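PDB 7CLF: methyltransferase domain-containing protein from Serratia marcescens, which probably transfers a methyl group from S-adenosyl-L-methionine to a hydroxyl of its substrate, a step in making the red pigment prodigiosin. Local coordinates for residues 238-243 with 269-274; 171-176 with 194-199; 257-262 with 314-319. All coordinates share one frame; numbering follows the deposited sequence.

Interaction 1: 238-243 with 269-274. With SAH (S-adenosyl-L-homocysteine), chain D.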
loop_
_atom_site.group_PDB
_atom_site.type_symbol
_atom_site.label_atom_id
_atom_site.label_comp_id
_atom_site.label_asym_id
_atom_site.label_seq_id
_atom_site.Cartn_x
_atom_site.Cartn_y
_atom_site.Cartn_z
ATOM N N ASP A 238 -24.786 -26.958 24.194
ATOM C CA ASP A 238 -23.850 -28.107 24.285
ATOM C C ASP A 238 -22.761 -28.007 23.218
ATOM O O ASP A 238 -21.890 -28.835 23.218
ATOM C CB ASP A 238 -24.570 -29.447 24.336
ATOM C CG ASP A 238 -25.316 -29.747 23.064
ATOM O OD1 ASP A 238 -26.166 -29.000 22.750
ATOM O OD2 ASP A 238 -25.036 -30.743 22.457
ATOM N N LEU A 239 -22.911 -27.070 22.286
ATOM C CA LEU A 239 -21.817 -26.688 21.369
ATOM C C LEU A 239 -21.719 -25.158 21.281
ATOM O O LEU A 239 -22.687 -24.501 20.974
ATOM C CB LEU A 239 -21.899 -27.336 19.990
ATOM C CG LEU A 239 -20.811 -26.827 19.051
ATOM C CD1 LEU A 239 -19.449 -27.119 19.618
ATOM C CD2 LEU A 239 -20.948 -27.371 17.655
ATOM N N ILE A 240 -20.544 -24.642 21.567
ATOM C CA ILE A 240 -20.286 -23.211 21.455
ATOM C C ILE A 240 -19.101 -23.042 20.521
ATOM O O ILE A 240 -18.131 -23.802 20.602
ATOM C CB ILE A 240 -20.012 -22.573 22.834
ATOM C CG1 ILE A 240 -21.239 -22.737 23.734
ATOM C CG2 ILE A 240 -19.659 -21.100 22.715
ATOM C CD1 ILE A 240 -20.974 -22.384 25.166
ATOM N N HIS A 241 -19.198 -22.070 19.613
ATOM C CA HIS A 241 -18.157 -21.757 18.650
ATOM C C HIS A 241 -17.762 -20.301 18.796
ATOM O O HIS A 241 -18.579 -19.447 19.156
ATOM C CB HIS A 241 -18.631 -22.031 17.202
ATOM C CG HIS A 241 -17.670 -21.610 16.135
ATOM N ND1 HIS A 241 -17.911 -20.537 15.304
ATOM C CD2 HIS A 241 -16.513 -22.170 15.699
ATOM C CE1 HIS A 241 -16.932 -20.439 14.419
ATOM N NE2 HIS A 241 -16.073 -21.421 14.636
ATOM N N LEU A 242 -16.489 -20.038 18.511
ATOM C CA LEU A 242 -15.911 -18.702 18.502
ATOM C C LEU A 242 -15.050 -18.608 17.250
ATOM O O LEU A 242 -13.974 -19.208 17.194
ATOM C CB LEU A 242 -15.090 -18.471 19.771
ATOM C CG LEU A 242 -14.448 -17.106 19.950
ATOM C CD1 LEU A 242 -15.532 -16.079 20.207
ATOM C CD2 LEU A 242 -13.455 -17.166 21.091
ATOM N N GLY A 243 -15.521 -17.885 16.241
ATOM C CA GLY A 243 -14.790 -17.836 14.987
ATOM C C GLY A 243 -14.078 -16.533 14.701
ATOM O O GLY A 243 -14.699 -15.477 14.591
ATOM N N GLY A 269 -20.386 -29.837 27.915
ATOM C CA GLY A 269 -20.424 -29.030 26.716
ATOM C C GLY A 269 -19.129 -29.117 25.930
ATOM O O GLY A 269 -18.058 -29.410 26.468
ATOM N N ARG A 270 -19.241 -28.867 24.624
ATOM C CA ARG A 270 -18.094 -28.743 23.735
ATOM C C ARG A 270 -17.922 -27.287 23.318
ATOM O O ARG A 270 -18.896 -26.535 23.215
ATOM C CB ARG A 270 -18.254 -29.635 22.497
ATOM C CG ARG A 270 -17.175 -29.450 21.441
ATOM C CD ARG A 270 -17.111 -30.647 20.521
ATOM N NE ARG A 270 -17.033 -31.887 21.289
ATOM C CZ ARG A 270 -17.280 -33.090 20.787
ATOM N NH1 ARG A 270 -17.635 -33.217 19.511
ATOM N NH2 ARG A 270 -17.184 -34.162 21.565
ATOM N N PHE A 271 -16.662 -26.884 23.122
ATOM C CA PHE A 271 -16.310 -25.561 22.620
ATOM C C PHE A 271 -15.326 -25.710 21.465
ATOM O O PHE A 271 -14.413 -26.534 21.531
ATOM C CB PHE A 271 -15.699 -24.688 23.729
ATOM C CG PHE A 271 -15.173 -23.363 23.242
ATOM C CD1 PHE A 271 -16.041 -22.368 22.813
ATOM C CD2 PHE A 271 -13.806 -23.110 23.212
ATOM C CE1 PHE A 271 -15.551 -21.143 22.360
ATOM C CE2 PHE A 271 -13.310 -21.892 22.766
ATOM C CZ PHE A 271 -14.180 -20.907 22.341
ATOM N N ILE A 272 -15.525 -24.923 20.405
ATOM C CA ILE A 272 -14.647 -24.912 19.233
ATOM C C ILE A 272 -14.288 -23.465 18.924
ATOM O O ILE A 272 -15.177 -22.624 18.740
ATOM C CB ILE A 272 -15.295 -25.566 17.997
ATOM C CG1 ILE A 272 -15.653 -27.023 18.283
ATOM C CG2 ILE A 272 -14.343 -25.476 16.766
ATOM C CD1 ILE A 272 -16.374 -27.712 17.130
ATOM N N ALA A 273 -12.993 -23.171 18.864
ATOM C CA ALA A 273 -12.538 -21.905 18.316
ATOM C C ALA A 273 -11.881 -22.170 16.964
ATOM O O ALA A 273 -11.178 -23.170 16.789
ATOM C CB ALA A 273 -11.576 -21.193 19.279
ATOM N N SER A 274 -12.151 -21.298 15.994
ATOM C CA SER A 274 -11.563 -21.403 14.668
ATOM C C SER A 274 -10.745 -20.150 14.384
ATOM O O SER A 274 -11.238 -19.027 14.524
ATOM C CB SER A 274 -12.627 -21.618 13.580
ATOM O OG SER A 274 -13.604 -20.604 13.542
HETATM N N SAH D . -17.271 -15.280 13.520
HETATM C CA SAH D . -17.225 -14.583 12.236
HETATM C CB SAH D . -16.800 -13.111 12.395
HETATM C CG SAH D . -15.446 -12.785 13.030
HETATM S SD SAH D . -15.190 -10.979 13.220
HETATM C C SAH D . -16.290 -15.330 11.296
HETATM O O SAH D . -15.792 -16.409 11.632
HETATM O OXT SAH D . -16.028 -14.883 10.174
HETATM C "C5'" SAH D . -15.205 -11.041 15.031
HETATM C "C4'" SAH D . -16.587 -10.820 15.650
HETATM O "O4'" SAH D . -16.479 -10.895 17.066
HETATM C "C3'" SAH D . -17.131 -9.440 15.326
HETATM O "O3'" SAH D . -18.375 -9.553 14.693
HETATM C "C2'" SAH D . -17.292 -8.763 16.673
HETATM O "O2'" SAH D . -18.470 -7.997 16.766
HETATM C "C1'" SAH D . -17.296 -9.915 17.648
HETATM N N9 SAH D . -16.771 -9.503 18.958
HETATM C C8 SAH D . -15.634 -8.787 19.224
HETATM N N7 SAH D . -15.526 -8.624 20.568
HETATM C C5 SAH D . -16.583 -9.217 21.156
HETATM C C6 SAH D . -16.957 -9.343 22.486
HETATM N N6 SAH D . -16.197 -8.813 23.445
HETATM N N1 SAH D . -18.119 -10.020 22.798
HETATM C C2 SAH D . -18.885 -10.567 21.795
HETATM N N3 SAH D . -18.508 -10.437 20.464
HETATM C C4 SAH D . -17.374 -9.774 20.160
#
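With CG anti to the backbone N (chi1 174°), the His241 imidazole, on the face it shares with Leu239 and Ile272, leans across to Ser274, whose OG sits between its own backbone N and carbonyl carbon (chi1 57°) and meets it. The two belong to adjacent parallel strands of the Rossmann-like methyltransferase fold, joined as a beta-alpha-beta crossover through helix 251-264. NE2 of His241 and OG of Ser274 are hydrogen-bonded at 2.8 Å, with OG at the ring edge near its plane. The other ring nitrogen, ND1, bonds Asp174, and Ser274 OG also bonds Arg331, a residue of the S-adenosyl-L-homocysteine site; the imidazole is thus fixed from both nitrogens.

Five backbone bonds run in parallel register from Asp238 to Ser274. The straightest joins Arg270 N to Asp238 O, 169° at the hydrogen. On the face carrying Ile240, Leu242 and Phe271, the Phe271 ring spans two residues of the other strand: its CD1 meets Ile240 CG2 at 3.8 Å and its CZ meets Leu242 CB at 3.7 Å. On the His241 face, Leu239 CD1 lies 3.7 Å from Arg270 CG and also touches Ile272 CD1, while the guanidinium runs on to a salt bridge with Glu337. At the C-terminal end of its strand, Gly243 O accepts a hydrogen bond from the amino N of S-adenosyl-L-homocysteine, 2.8 Å away.

Interaction 2: 171-176 with 194-199; sequences AFLDIG and ALAICE. With SAH (S-adenosyl-L-homocysteine), chain D.
Phe172 and Leu195 touch where two parallel strands of the Rossmann-like sheet are zipped by five backbone hydrogen bonds. The last, Gly176 N to Cys198 O at 2.8 Å, is almost perfectly straight (178°) and carries the pairing to the cofactor end.

Apolar contacts lie on both faces. Leu195 CD2 comes to the edge of the Phe172 ring, 3.5 Å from Phe172 CD2. On the other face Ala171 CB meets Ala194 CB, and Leu173, its branch turned away from its own amide nitrogen by a chi1 of 172°, lays CD1 between Ala196 CB (3.9 Å) and Cys198 CB (4.0 Å).

Polar contacts gather at the C-terminal ends. The Glu199 carboxylate grips both ribose hydroxyls of S-adenosyl-L-homocysteine: O3' gives its hydrogen to OE1 at 2.6 Å and O2' to OE2 at 2.8 Å. Gly178 N also bonds OE1, helping to hold the group in place. Gly176 offers its O to the amino N of the ligand at 2.8 Å.

Helix 181-189, the crossover between the strands, covers the face of Phe172, Asp174 and Leu195, and helix 201-213 packs on Ile197; strand 239-243 borders strand 171-175 on the side away from strand 194-199.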
loop_
_atom_site.group_PDB
_atom_site.type_symbol
_atom_site.label_atom_id
_atom_site.label_comp_id
_atom_site.label_asym_id
_atom_site.label_seq_id
_atom_site.Cartn_x
_atom_site.Cartn_y
_atom_site.Cartn_z
ATOM N N ALA A 171 -28.259 -27.824 21.038
ATOM C CA ALA A 171 -28.264 -26.373 20.915
ATOM C C ALA A 171 -26.854 -25.876 20.626
ATOM O O ALA A 171 -25.873 -26.399 21.165
ATOM C CB ALA A 171 -28.815 -25.711 22.185
ATOM N N PHE A 172 -26.761 -24.861 19.770
ATOM C CA PHE A 172 -25.484 -24.332 19.312
ATOM C C PHE A 172 -25.488 -22.821 19.461
ATOM O O PHE A 172 -26.407 -22.152 18.981
ATOM C CB PHE A 172 -25.236 -24.717 17.849
ATOM C CG PHE A 172 -24.100 -23.975 17.204
ATOM C CD1 PHE A 172 -22.793 -24.210 17.591
ATOM C CD2 PHE A 172 -24.339 -23.059 16.193
ATOM C CE1 PHE A 172 -21.727 -23.542 16.977
ATOM C CE2 PHE A 172 -23.284 -22.378 15.578
ATOM C CZ PHE A 172 -21.980 -22.629 15.960
ATOM N N LEU A 173 -24.460 -22.284 20.105
ATOM C CA LEU A 173 -24.292 -20.840 20.226
ATOM C C LEU A 173 -23.046 -20.413 19.455
ATOM O O LEU A 173 -21.966 -20.976 19.660
ATOM C CB LEU A 173 -24.181 -20.426 21.694
ATOM C CG LEU A 173 -23.824 -18.990 22.078
ATOM C CD1 LEU A 173 -24.962 -18.045 21.756
ATOM C CD2 LEU A 173 -23.478 -18.912 23.567
ATOM N N ASP A 174 -23.196 -19.417 18.586
ATOM C CA ASP A 174 -22.072 -18.840 17.845
ATOM C C ASP A 174 -21.725 -17.491 18.472
ATOM O O ASP A 174 -22.425 -16.498 18.244
ATOM C CB ASP A 174 -22.408 -18.688 16.366
ATOM C CG ASP A 174 -21.162 -18.504 15.507
ATOM O OD1 ASP A 174 -20.059 -18.675 16.052
ATOM O OD2 ASP A 174 -21.284 -18.210 14.297
ATOM N N ILE A 175 -20.651 -17.456 19.260
ATOM C CA ILE A 175 -20.231 -16.220 19.919
ATOM C C ILE A 175 -19.416 -15.409 18.925
ATOM O O ILE A 175 -18.414 -15.901 18.399
ATOM C CB ILE A 175 -19.413 -16.505 21.189
ATOM C CG1 ILE A 175 -20.273 -17.161 22.281
ATOM C CG2 ILE A 175 -18.790 -15.213 21.704
ATOM C CD1 ILE A 175 -19.483 -17.495 23.560
ATOM N N GLY A 176 -19.832 -14.169 18.672
ATOM C CA GLY A 176 -19.135 -13.343 17.705
ATOM C C GLY A 176 -19.384 -13.761 16.272
ATOM O O GLY A 176 -18.512 -13.572 15.413
ATOM N N ALA A 194 -31.175 -26.184 18.102
ATOM C CA ALA A 194 -31.370 -24.788 18.449
ATOM C C ALA A 194 -30.127 -23.982 18.075
ATOM O O ALA A 194 -28.993 -24.428 18.268
ATOM C CB ALA A 194 -31.676 -24.648 19.934
ATOM N N LEU A 195 -30.350 -22.789 17.531
ATOM C CA LEU A 195 -29.284 -21.901 17.089
ATOM C C LEU A 195 -29.435 -20.545 17.755
ATOM O O LEU A 195 -30.531 -19.975 17.772
ATOM C CB LEU A 195 -29.308 -21.722 15.576
ATOM C CG LEU A 195 -29.046 -23.008 14.807
ATOM C CD1 LEU A 195 -29.602 -22.889 13.419
ATOM C CD2 LEU A 195 -27.564 -23.288 14.783
ATOM N N ALA A 196 -28.334 -20.032 18.293
ATOM C CA ALA A 196 -28.300 -18.697 18.866
ATOM C C ALA A 196 -26.966 -18.042 18.544
ATOM O O ALA A 196 -25.955 -18.720 18.362
ATOM C CB ALA A 196 -28.507 -18.721 20.390
ATOM N N ILE A 197 -26.977 -16.717 18.477
ATOM C CA ILE A 197 -25.774 -15.912 18.318
ATOM C C ILE A 197 -25.642 -14.977 19.515
ATOM O O ILE A 197 -26.633 -14.398 19.977
ATOM C CB ILE A 197 -25.803 -15.100 17.009
ATOM C CG1 ILE A 197 -25.824 -16.038 15.810
ATOM C CG2 ILE A 197 -24.611 -14.137 16.959
ATOM C CD1 ILE A 197 -26.359 -15.421 14.533
ATOM N N CYS A 198 -24.414 -14.824 20.007
ATOM C CA CYS A 198 -24.079 -13.817 21.007
ATOM C C CYS A 198 -23.160 -12.780 20.379
ATOM O O CYS A 198 -22.041 -13.107 19.978
ATOM C CB CYS A 198 -23.408 -14.417 22.233
ATOM S SG CYS A 198 -23.208 -13.125 23.487
ATOM N N GLU A 199 -23.618 -11.533 20.296
ATOM C CA GLU A 199 -22.839 -10.509 19.612
ATOM C C GLU A 199 -22.874 -9.193 20.380
ATOM O O GLU A 199 -23.703 -8.978 21.272
ATOM C CB GLU A 199 -23.322 -10.290 18.176
ATOM C CG GLU A 199 -22.440 -10.980 17.149
ATOM C CD GLU A 199 -21.134 -10.233 16.877
ATOM O OE1 GLU A 199 -20.428 -10.658 15.947
ATOM O OE2 GLU A 199 -20.809 -9.241 17.580
HETATM N N SAH D . -17.271 -15.280 13.520
HETATM C CA SAH D . -17.225 -14.583 12.236
HETATM C CB SAH D . -16.800 -13.111 12.395
HETATM C CG SAH D . -15.446 -12.785 13.030
HETATM S SD SAH D . -15.190 -10.979 13.220
HETATM C C SAH D . -16.290 -15.330 11.296
HETATM O O SAH D . -15.792 -16.409 11.632
HETATM O OXT SAH D . -16.028 -14.883 10.174
HETATM C "C5'" SAH D . -15.205 -11.041 15.031
HETATM C "C4'" SAH D . -16.587 -10.820 15.650
HETATM O "O4'" SAH D . -16.479 -10.895 17.066
HETATM C "C3'" SAH D . -17.131 -9.440 15.326
HETATM O "O3'" SAH D . -18.375 -9.553 14.693
HETATM C "C2'" SAH D . -17.292 -8.763 16.673
HETATM O "O2'" SAH D . -18.470 -7.997 16.766
HETATM C "C1'" SAH D . -17.296 -9.915 17.648
HETATM N N9 SAH D . -16.771 -9.503 18.958
HETATM C C8 SAH D . -15.634 -8.787 19.224
HETATM N N7 SAH D . -15.526 -8.624 20.568
HETATM C C5 SAH D . -16.583 -9.217 21.156
HETATM C C6 SAH D . -16.957 -9.343 22.486
HETATM N N6 SAH D . -16.197 -8.813 23.445
HETATM N N1 SAH D . -18.119 -10.020 22.798
HETATM C C2 SAH D . -18.885 -10.567 21.795
HETATM N N3 SAH D . -18.508 -10.437 20.464
HETATM C C4 SAH D . -17.374 -9.774 20.160
#

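Interaction 3: 257-262 with 314-319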
loop_
_atom_site.group_PDB
_atom_site.type_symbol
_atom_site.label_atom_id
_atom_site.label_comp_id
_atom_site.label_asym_id
_atom_site.label_seq_id
_atom_site.Cartn_x
_atom_site.Cartn_y
_atom_site.Cartn_z
ATOM N N ILE A 257 -11.376 -14.401 27.985
ATOM C CA ILE A 257 -12.463 -14.831 27.112
ATOM C C ILE A 257 -12.691 -16.331 27.246
ATOM O O ILE A 257 -13.827 -16.804 27.345
ATOM C CB ILE A 257 -12.137 -14.447 25.654
ATOM C CG1 ILE A 257 -12.182 -12.924 25.495
ATOM C CG2 ILE A 257 -13.053 -15.188 24.677
ATOM C CD1 ILE A 257 -11.326 -12.393 24.355
ATOM N N LEU A 258 -11.611 -17.103 27.235
ATOM C CA LEU A 258 -11.764 -18.548 27.285
ATOM C C LEU A 258 -12.227 -19.017 28.659
ATOM O O LEU A 258 -12.921 -20.034 28.761
ATOM C CB LEU A 258 -10.454 -19.219 26.892
ATOM C CG LEU A 258 -10.066 -19.124 25.412
ATOM C CD1 LEU A 258 -8.632 -19.619 25.206
ATOM C CD2 LEU A 258 -11.043 -19.922 24.571
ATOM N N ARG A 259 -11.867 -18.299 29.722
ATOM C CA ARG A 259 -12.314 -18.695 31.055
ATOM C C ARG A 259 -13.787 -18.364 31.264
ATOM O O ARG A 259 -14.528 -19.154 31.862
ATOM C CB ARG A 259 -11.444 -18.022 32.123
ATOM C CG ARG A 259 -10.037 -18.597 32.241
ATOM C CD ARG A 259 -9.318 -18.083 33.504
ATOM N NE ARG A 259 -8.248 -17.129 33.205
ATOM C CZ ARG A 259 -6.945 -17.409 33.264
ATOM N NH1 ARG A 259 -6.529 -18.626 33.613
ATOM N NH2 ARG A 259 -6.055 -16.474 32.961
ATOM N N ASN A 260 -14.231 -17.206 30.767
ATOM C CA ASN A 260 -15.650 -16.864 30.816
ATOM C C ASN A 260 -16.493 -17.895 30.077
ATOM O O ASN A 260 -17.532 -18.342 30.578
ATOM C CB ASN A 260 -15.876 -15.484 30.206
ATOM C CG ASN A 260 -15.462 -14.373 31.118
ATOM O OD1 ASN A 260 -15.559 -14.484 32.334
ATOM N ND2 ASN A 260 -15.011 -13.277 30.537
ATOM N N ILE A 261 -16.078 -18.256 28.861
ATOM C CA ILE A 261 -16.821 -19.234 28.073
ATOM C C ILE A 261 -16.908 -20.553 28.827
ATOM O O ILE A 261 -17.998 -21.123 28.995
ATOM C CB ILE A 261 -16.165 -19.412 26.688
ATOM C CG1 ILE A 261 -16.444 -18.202 25.795
ATOM C CG2 ILE A 261 -16.622 -20.702 26.015
ATOM C CD1 ILE A 261 -15.577 -18.159 24.540
ATOM N N TYR A 262 -15.758 -21.056 29.290
ATOM C CA TYR A 262 -15.730 -22.282 30.082
ATOM C C TYR A 262 -16.709 -22.209 31.250
ATOM O O TYR A 262 -17.465 -23.152 31.503
ATOM C CB TYR A 262 -14.310 -22.550 30.597
ATOM C CG TYR A 262 -14.179 -23.864 31.342
ATOM C CD1 TYR A 262 -13.876 -25.035 30.663
ATOM C CD2 TYR A 262 -14.375 -23.936 32.726
ATOM C CE1 TYR A 262 -13.770 -26.248 31.331
ATOM C CE2 TYR A 262 -14.274 -25.151 33.406
ATOM C CZ TYR A 262 -13.966 -26.305 32.697
ATOM O OH TYR A 262 -13.850 -27.522 33.339
ATOM N N PHE A 314 -6.227 -22.963 25.746
ATOM C CA PHE A 314 -7.387 -23.775 26.119
ATOM C C PHE A 314 -7.149 -24.511 27.431
ATOM O O PHE A 314 -8.052 -24.619 28.267
ATOM C CB PHE A 314 -7.706 -24.805 25.029
ATOM C CG PHE A 314 -8.648 -24.321 23.964
ATOM C CD1 PHE A 314 -8.488 -23.074 23.386
ATOM C CD2 PHE A 314 -9.671 -25.141 23.510
ATOM C CE1 PHE A 314 -9.337 -22.644 22.378
ATOM C CE2 PHE A 314 -10.534 -24.714 22.507
ATOM C CZ PHE A 314 -10.358 -23.462 21.938
ATOM N N ARG A 315 -5.950 -25.065 27.611
ATOM C CA ARG A 315 -5.683 -25.820 28.831
ATOM C C ARG A 315 -5.582 -24.901 30.040
ATOM O O ARG A 315 -6.113 -25.220 31.104
ATOM C CB ARG A 315 -4.417 -26.658 28.667
ATOM C CG ARG A 315 -4.675 -27.972 27.970
ATOM C CD ARG A 315 -3.505 -28.918 28.110
ATOM N NE ARG A 315 -2.470 -28.646 27.118
ATOM C CZ ARG A 315 -2.508 -29.079 25.860
ATOM N NH1 ARG A 315 -3.536 -29.801 25.432
ATOM N NH2 ARG A 315 -1.511 -28.788 25.029
ATOM N N LEU A 316 -4.937 -23.744 29.887
ATOM C CA LEU A 316 -4.835 -22.800 30.995
ATOM C C LEU A 316 -6.205 -22.260 31.384
ATOM O O LEU A 316 -6.442 -21.926 32.556
ATOM C CB LEU A 316 -3.886 -21.660 30.618
ATOM C CG LEU A 316 -3.681 -20.457 31.555
ATOM C CD1 LEU A 316 -3.541 -20.892 33.020
ATOM C CD2 LEU A 316 -2.472 -19.641 31.134
ATOM N N ALA A 317 -7.128 -22.196 30.429
ATOM C CA ALA A 317 -8.476 -21.726 30.703
ATOM C C ALA A 317 -9.350 -22.783 31.356
ATOM O O ALA A 317 -10.437 -22.447 31.828
ATOM C CB ALA A 317 -9.126 -21.245 29.407
ATOM N N GLY A 318 -8.912 -24.043 31.390
ATOM C CA GLY A 318 -9.616 -25.087 32.111
ATOM C C GLY A 318 -10.242 -26.167 31.253
ATOM O O GLY A 318 -10.936 -27.035 31.797
ATOM N N PHE A 319 -10.021 -26.158 29.943
ATOM C CA PHE A 319 -10.684 -27.113 29.066
ATOM C C PHE A 319 -10.041 -28.490 29.159
ATOM O O PHE A 319 -8.819 -28.620 29.296
ATOM C CB PHE A 319 -10.668 -26.609 27.621
ATOM C CG PHE A 319 -11.658 -25.510 27.361
ATOM C CD1 PHE A 319 -12.983 -25.808 27.073
ATOM C CD2 PHE A 319 -11.280 -24.185 27.431
ATOM C CE1 PHE A 319 -13.904 -24.799 26.846
ATOM C CE2 PHE A 319 -12.195 -23.174 27.208
ATOM C CZ PHE A 319 -13.512 -23.483 26.914
#
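Tyr262 and Phe319 form a T-shaped pair, the tyrosine edge directed at the phenylalanine face with planes at 86° and centroids 5.1 Å apart. Tyr262 CD1 stands over the centre of the Phe319 ring, while Gly318 CA lies over one face of the tyrosine. Leu258 is the other apolar anchor: its CB presses on Ala317 CB at 3.5 Å, tighter than usual for two carbons, and its CD2 reaches Phe314 CE1 at 3.9 Å, the two side chains crossing at about a right angle. Ile261 CG2 touches the edge of the Phe319 ring at CZ, 4.3 Å away.

Toward the surface, the Arg259 chain passes alongside Ala317, CG lying 3.8 Å from its CA, then bends at chi3 to bring NH1 within 3.8 Å of Leu316 CD1.

These groups are positioned by the way the second helix stops. Gly318, at positive phi, closes a Schellman motif, and Phe319 N bonds Phe314 O at 3.0 Å, turning the chain so that the Phe319 ring comes face-on to the edge of Tyr262. A chi1 of -176° swings the Tyr262 ring away from its own backbone N and out across Gly318; Lys338 adds a cation-pi contact to it.

On the sheet side, Phe271 of strand 270-275 meets Phe314, Phe319, Leu258 and Ile261, so helices 251-264 and 307-316 share one side of the sheet.

Interactions 1 and 2 are buried pairings of one parallel sheet, and strands 171-175 and 239-243 lie next to each other in it, tied by backbone hydrogen bonds such as that between His241 and Ile175. Both end at S-adenosyl-L-homocysteine, but of the two only interaction 2 holds its ribose. Interaction 3 is only partly buried and lies in the helical layer, where aromatic and aliphatic contacts carry the pairing in place of a backbone ladder. Its inner side meets interaction 1 at Phe271, and Ile261 touches Ile175 of interaction 2; Arg259 and Leu316 form its solvent-exposed side. Ligand contacts come from the C-terminal ends of the strands, while Asp238 and Arg270 put charges at the other end.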